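Local coordinates for high-potential iron-sulfur protein (Rhodoferax fermentans, PDB 1HLQ) that carries electrons through a high-potential [4Fe-4S] cluster, competent in photosynthetic electron transfer to the oxidized cytochrome bc1 complex via the membrane-bound c-type tetraheme, at residues A[30-33]-A[34-38]; A[6-10]-A[11-15]. All coordinates share one frame; numbering follows the deposited sequence.

Interaction 1: residues A[30-33]-A[34-38]; sequences PKHT and KDQSC. With SF4 (iron/sulfur cluster), chain G; SO4 (sulfate ion), chain D.
Thr33 anchors a tight turn with two acceptors: its backbone O takes Gln36 N, and its OG1 takes Asp35 N. Gln36 N donates to Thr33 O at 2.9 Å, approaching from above the carbonyl plane, 49° out of it. In the second bond Asp35 N reaches Thr33 OG1 at 3.2 Å, and the hydroxyl is placed for it because chi1 of 70° sets OG1 between the backbone N and the carbonyl carbon of its own residue. A third, weak bond runs from Gln36 NE2 to Lys31 O at 3.2 Å. The stronger partner of that amide lies outside, where Trp67 is hydrogen-bonded to Gln36 OE1.

The Thr33–Gln36 segment is a type I beta turn, and two residues beyond it Cys38 SG binds FE1 of the iron–sulfur cluster at 2.3 Å. The turn therefore leads straight into the first of the four cysteine ligands.

Lys34 N donates to a sulfate, probably from the crystallisation liquor, with 2.8 Å to O1 and a weak second bond to O4. Lys26 also holds this ion.

Packing is led by Gln36, whose extended chain carries OE1 to 3.6 Å from His32 CA. With an alanine in place of Gln36, Trp67 NE1 would probably be left without this acceptor and Lys31 O without its weak donor, and a gap would open beside His32. The His32 ring itself stands edge-to-face with Trp67.

Interaction 2: residues A[6-10]-A[11-15]; sequences AETDA and NAKSL
Lys13 N donates to Asp9 O at 2.9 Å in a nearly straight bond (N-H...O 168°), with the nitrogen almost in line with the C=O bond. One step on, Ser14 N bonds Ala10 O at 3.0 Å. These are i to i+4 helical bonds, and they set the first turn of the short helix 10-14.

Asp9 occupies the N-cap position, but its carboxylate makes no capping bond; it turns back to the preceding loop instead. With chi1 at -70°, CG sits beside the residue's own backbone N, and OD1 accepts from Ala6 N at 3.1 Å, met from above the carboxylate plane. The same oxygen has a salt bridge to Lys60 and accepts a hydrogen bond from a water, which also donates to Asn11 OD1 at 2.8 Å. Three polar partners thus gather on one carboxylate oxygen, and the water links its side chain to that of Asn11.

Packing starts with Ala12, whose methyl faces back into the loop, with CB 3.3 Å from Ala6 O and also in contact with CB of Asp9. Lys13 stretches its extended chain over the loop: CG lies 3.3 Å from Glu7 O, and CE reaches 3.6 Å from Thr8 CA. It is the aliphatic part of the lysine that does the touching, crossing the Thr8 side chain at a slant. Outward, Ala10 and Asn11 pack on Gly59 and Pro3 of the third subunit. Inward, Ala12 rests on Val5 and Tyr17 of its own chain.

The arrangement is a type I beta turn, Ala6 to Asp9, running directly into a short N-terminal helix whose N-cap residue is Asp9, with Ala12 packed against Tyr17 of the HiPIP cluster pocket.

In the fold
From the N terminus the chain first meets interaction 2, where the N-terminal loop 6-10 is joined to helix 10-14; the contact is complete by residue 15. The loop that follows runs on to interaction 1, which ties the 30-33 loop to the loop carrying the ligand Cys38, before strand 51-52. The two are therefore in series, neither enclosing nor crossing the other, and each closes only its own short turn. The centres of interactions 1 and 2 lie about 17 Å apart. Their nearest atoms are about 9 Å apart. They stand differently to the cluster: interaction 1 supplies a ligand, whereas interaction 2 brings the Ala12 side chain to about 8 Å from it. Both also touch the second subunit.

Interaction 1: residues A[30-33]-A[34-38]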
loop_
_atom_site.group_PDB
_atom_site.type_symbol
_atom_site.label_atom_id
_atom_site.label_comp_id
_atom_site.label_asym_id
_atom_site.label_seq_id
_atom_site.Cartn_x
_atom_site.Cartn_y
_atom_site.Cartn_z
ATOM N N PRO A 30 -20.289 -1.186 0.674
ATOM C CA PRO A 30 -21.548 -0.741 0.099
ATOM C C PRO A 30 -21.461 0.455 -0.826
ATOM O O PRO A 30 -22.457 0.708 -1.533
ATOM C CB PRO A 30 -22.458 -0.496 1.295
ATOM C CG PRO A 30 -21.514 -0.157 2.385
ATOM C CD PRO A 30 -20.284 -0.995 2.147
ATOM N N LYS A 31 -20.363 1.193 -0.878
ATOM C CA LYS A 31 -20.208 2.300 -1.811
ATOM C C LYS A 31 -19.577 1.871 -3.136
ATOM O O LYS A 31 -19.437 2.673 -4.086
ATOM C CB LYS A 31 -19.402 3.416 -1.151
ATOM C CG LYS A 31 -20.173 4.026 0.029
ATOM C CD LYS A 31 -19.374 5.127 0.690
ATOM C CE LYS A 31 -20.095 5.772 1.865
ATOM N NZ LYS A 31 -20.925 6.928 1.465
ATOM N N HIS A 32 -19.211 0.593 -3.258
ATOM C CA HIS A 32 -18.718 0.076 -4.529
ATOM C C HIS A 32 -19.836 0.166 -5.563
ATOM O O HIS A 32 -21.000 -0.086 -5.274
ATOM C CB HIS A 32 -18.347 -1.403 -4.377
ATOM C CG HIS A 32 -18.310 -2.181 -5.648
ATOM N ND1 HIS A 32 -17.191 -2.406 -6.413
ATOM C CD2 HIS A 32 -19.351 -2.782 -6.293
ATOM C CE1 HIS A 32 -17.558 -3.109 -7.489
ATOM N NE2 HIS A 32 -18.866 -3.333 -7.435
ATOM N N THR A 33 -19.468 0.386 -6.818
ATOM C CA THR A 33 -20.390 0.204 -7.926
ATOM C C THR A 33 -19.594 -0.460 -9.054
ATOM O O THR A 33 -18.370 -0.304 -9.085
ATOM C CB THR A 33 -21.086 1.413 -8.555
ATOM O OG1 THR A 33 -20.149 2.204 -9.277
ATOM C CG2 THR A 33 -21.786 2.261 -7.508
ATOM N N LYS A 34 -20.269 -1.050 -10.045
ATOM C CA LYS A 34 -19.538 -1.666 -11.161
ATOM C C LYS A 34 -18.973 -0.627 -12.107
ATOM O O LYS A 34 -18.215 -0.976 -13.029
ATOM C CB LYS A 34 -20.212 -2.819 -11.888
ATOM C CG LYS A 34 -21.541 -2.524 -12.545
ATOM C CD LYS A 34 -22.341 -3.803 -12.772
ATOM C CE LYS A 34 -22.045 -4.454 -14.107
ATOM N NZ LYS A 34 -23.243 -5.180 -14.643
ATOM N N ASP A 35 -19.208 0.669 -11.885
ATOM C CA ASP A 35 -18.557 1.736 -12.603
ATOM C C ASP A 35 -17.114 1.904 -12.104
ATOM O O ASP A 35 -16.294 2.557 -12.743
ATOM C CB ASP A 35 -19.248 3.096 -12.493
ATOM C CG ASP A 35 -20.394 3.208 -13.487
ATOM O OD1 ASP A 35 -21.492 3.585 -13.040
ATOM O OD2 ASP A 35 -20.125 2.900 -14.672
ATOM N N GLN A 36 -16.824 1.369 -10.925
ATOM C CA GLN A 36 -15.497 1.411 -10.341
ATOM C C GLN A 36 -14.738 0.147 -10.771
ATOM O O GLN A 36 -15.122 -0.953 -10.448
ATOM C CB GLN A 36 -15.572 1.470 -8.817
ATOM C CG GLN A 36 -16.371 2.647 -8.294
ATOM C CD GLN A 36 -16.463 2.661 -6.781
ATOM O OE1 GLN A 36 -15.917 1.837 -6.063
ATOM N NE2 GLN A 36 -17.208 3.622 -6.237
ATOM N N SER A 37 -13.615 0.364 -11.434
ATOM C CA SER A 37 -12.729 -0.745 -11.771
ATOM C C SER A 37 -11.322 -0.179 -11.845
ATOM O O SER A 37 -11.116 1.026 -11.920
ATOM C CB SER A 37 -13.130 -1.461 -13.060
ATOM O OG SER A 37 -13.044 -0.524 -14.119
ATOM N N CYS A 38 -10.321 -1.052 -11.952
ATOM C CA CYS A 38 -8.949 -0.556 -12.099
ATOM C C CYS A 38 -8.839 0.330 -13.328
ATOM O O CYS A 38 -8.175 1.361 -13.291
ATOM C CB CYS A 38 -7.965 -1.716 -12.162
ATOM S SG CYS A 38 -8.010 -2.812 -10.726
HETATM FE FE1 SF4 G . -7.291 -1.438 -9.051
HETATM FE FE2 SF4 G . -7.106 1.155 -8.173
HETATM FE FE3 SF4 G . -5.049 -0.564 -7.822
HETATM FE FE4 SF4 G . -7.336 -0.880 -6.417
HETATM S S1 SF4 G . -5.933 0.945 -6.275
HETATM S S2 SF4 G . -6.170 -2.592 -7.492
HETATM S S3 SF4 G . -8.947 -0.230 -7.927
HETATM S S4 SF4 G . -5.803 0.132 -9.856
HETATM S S SO4 D . -23.819 -1.453 -9.540
HETATM O O1 SO4 D . -22.657 -2.347 -9.228
HETATM O O2 SO4 D . -24.307 -0.830 -8.277
HETATM O O3 SO4 D . -24.866 -2.311 -10.189
HETATM O O4 SO4 D . -23.394 -0.379 -10.494
#

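Interaction 2: residues A[6-10]-A[11-15]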
loop_
_atom_site.group_PDB
_atom_site.type_symbol
_atom_site.label_atom_id
_atom_site.label_comp_id
_atom_site.label_asym_id
_atom_site.label_seq_id
_atom_site.Cartn_x
_atom_site.Cartn_y
_atom_site.Cartn_z
ATOM N N ALA A 6 -3.060 -12.386 -6.842
ATOM C CA ALA A 6 -3.999 -13.426 -6.438
ATOM C C ALA A 6 -4.925 -12.825 -5.380
ATOM O O ALA A 6 -4.470 -12.114 -4.482
ATOM C CB ALA A 6 -3.305 -14.658 -5.892
ATOM N N GLU A 7 -6.207 -13.152 -5.424
ATOM C CA GLU A 7 -7.169 -12.654 -4.456
ATOM C C GLU A 7 -6.873 -13.137 -3.052
ATOM O O GLU A 7 -7.348 -12.533 -2.087
ATOM C CB GLU A 7 -8.600 -13.008 -4.882
ATOM C CG GLU A 7 -9.011 -12.283 -6.140
ATOM C CD GLU A 7 -10.379 -12.633 -6.679
ATOM O OE1 GLU A 7 -10.593 -12.210 -7.835
ATOM O OE2 GLU A 7 -11.148 -13.312 -5.962
ATOM N N THR A 8 -6.125 -14.221 -2.890
ATOM C CA THR A 8 -5.716 -14.734 -1.599
ATOM C C THR A 8 -4.414 -14.108 -1.110
ATOM O O THR A 8 -3.981 -14.434 -0.002
ATOM C CB THR A 8 -5.541 -16.265 -1.702
ATOM O OG1 THR A 8 -4.709 -16.537 -2.831
ATOM C CG2 THR A 8 -6.903 -16.940 -1.803
ATOM N N ASP A 9 -3.742 -13.285 -1.897
ATOM C CA ASP A 9 -2.528 -12.600 -1.440
ATOM C C ASP A 9 -2.904 -11.713 -0.253
ATOM O O ASP A 9 -3.980 -11.121 -0.216
ATOM C CB ASP A 9 -1.881 -11.759 -2.520
ATOM C CG ASP A 9 -1.214 -12.511 -3.657
ATOM O OD1 ASP A 9 -0.923 -11.912 -4.718
ATOM O OD2 ASP A 9 -0.968 -13.738 -3.468
ATOM N N ALA A 10 -2.020 -11.601 0.738
ATOM C CA ALA A 10 -2.344 -10.852 1.943
ATOM C C ALA A 10 -2.695 -9.394 1.667
ATOM O O ALA A 10 -3.688 -8.899 2.229
ATOM C CB ALA A 10 -1.183 -10.892 2.937
ATOM N N ASN A 11 -1.922 -8.737 0.818
ATOM C CA ASN A 11 -2.206 -7.335 0.529
ATOM C C ASN A 11 -3.506 -7.192 -0.249
ATOM O O ASN A 11 -4.232 -6.216 -0.060
ATOM C CB ASN A 11 -1.033 -6.633 -0.118
ATOM C CG ASN A 11 -0.490 -7.206 -1.394
ATOM O OD1 ASN A 11 -1.018 -8.188 -1.929
ATOM N ND2 ASN A 11 0.596 -6.623 -1.886
ATOM N N ALA A 12 -3.812 -8.174 -1.088
ATOM C CA ALA A 12 -5.077 -8.157 -1.825
ATOM C C ALA A 12 -6.243 -8.305 -0.856
ATOM O O ALA A 12 -7.221 -7.537 -0.891
ATOM C CB ALA A 12 -5.068 -9.291 -2.843
ATOM N N LYS A 13 -6.185 -9.275 0.058
ATOM C CA LYS A 13 -7.251 -9.496 1.022
ATOM C C LYS A 13 -7.472 -8.254 1.896
ATOM O O LYS A 13 -8.599 -7.856 2.212
ATOM C CB LYS A 13 -6.995 -10.706 1.921
ATOM C CG LYS A 13 -7.076 -12.044 1.194
ATOM C CD LYS A 13 -6.957 -13.170 2.222
ATOM C CE LYS A 13 -7.213 -14.532 1.614
ATOM N NZ LYS A 13 -6.789 -15.635 2.524
ATOM N N SER A 14 -6.398 -7.565 2.264
ATOM C CA SER A 14 -6.505 -6.356 3.086
ATOM C C SER A 14 -7.305 -5.265 2.384
ATOM O O SER A 14 -7.932 -4.452 3.073
ATOM C CB SER A 14 -5.095 -5.885 3.436
ATOM O OG SER A 14 -5.129 -4.827 4.380
ATOM N N LEU A 15 -7.263 -5.225 1.060
ATOM C CA LEU A 15 -7.962 -4.220 0.282
ATOM C C LEU A 15 -9.206 -4.738 -0.418
ATOM O O LEU A 15 -9.804 -4.051 -1.256
ATOM C CB LEU A 15 -7.009 -3.624 -0.763
ATOM C CG LEU A 15 -5.862 -2.772 -0.208
ATOM C CD1 LEU A 15 -4.811 -2.493 -1.253
ATOM C CD2 LEU A 15 -6.423 -1.463 0.336
HETATM O O HOH W 1 -0.112 -9.278 -4.373
#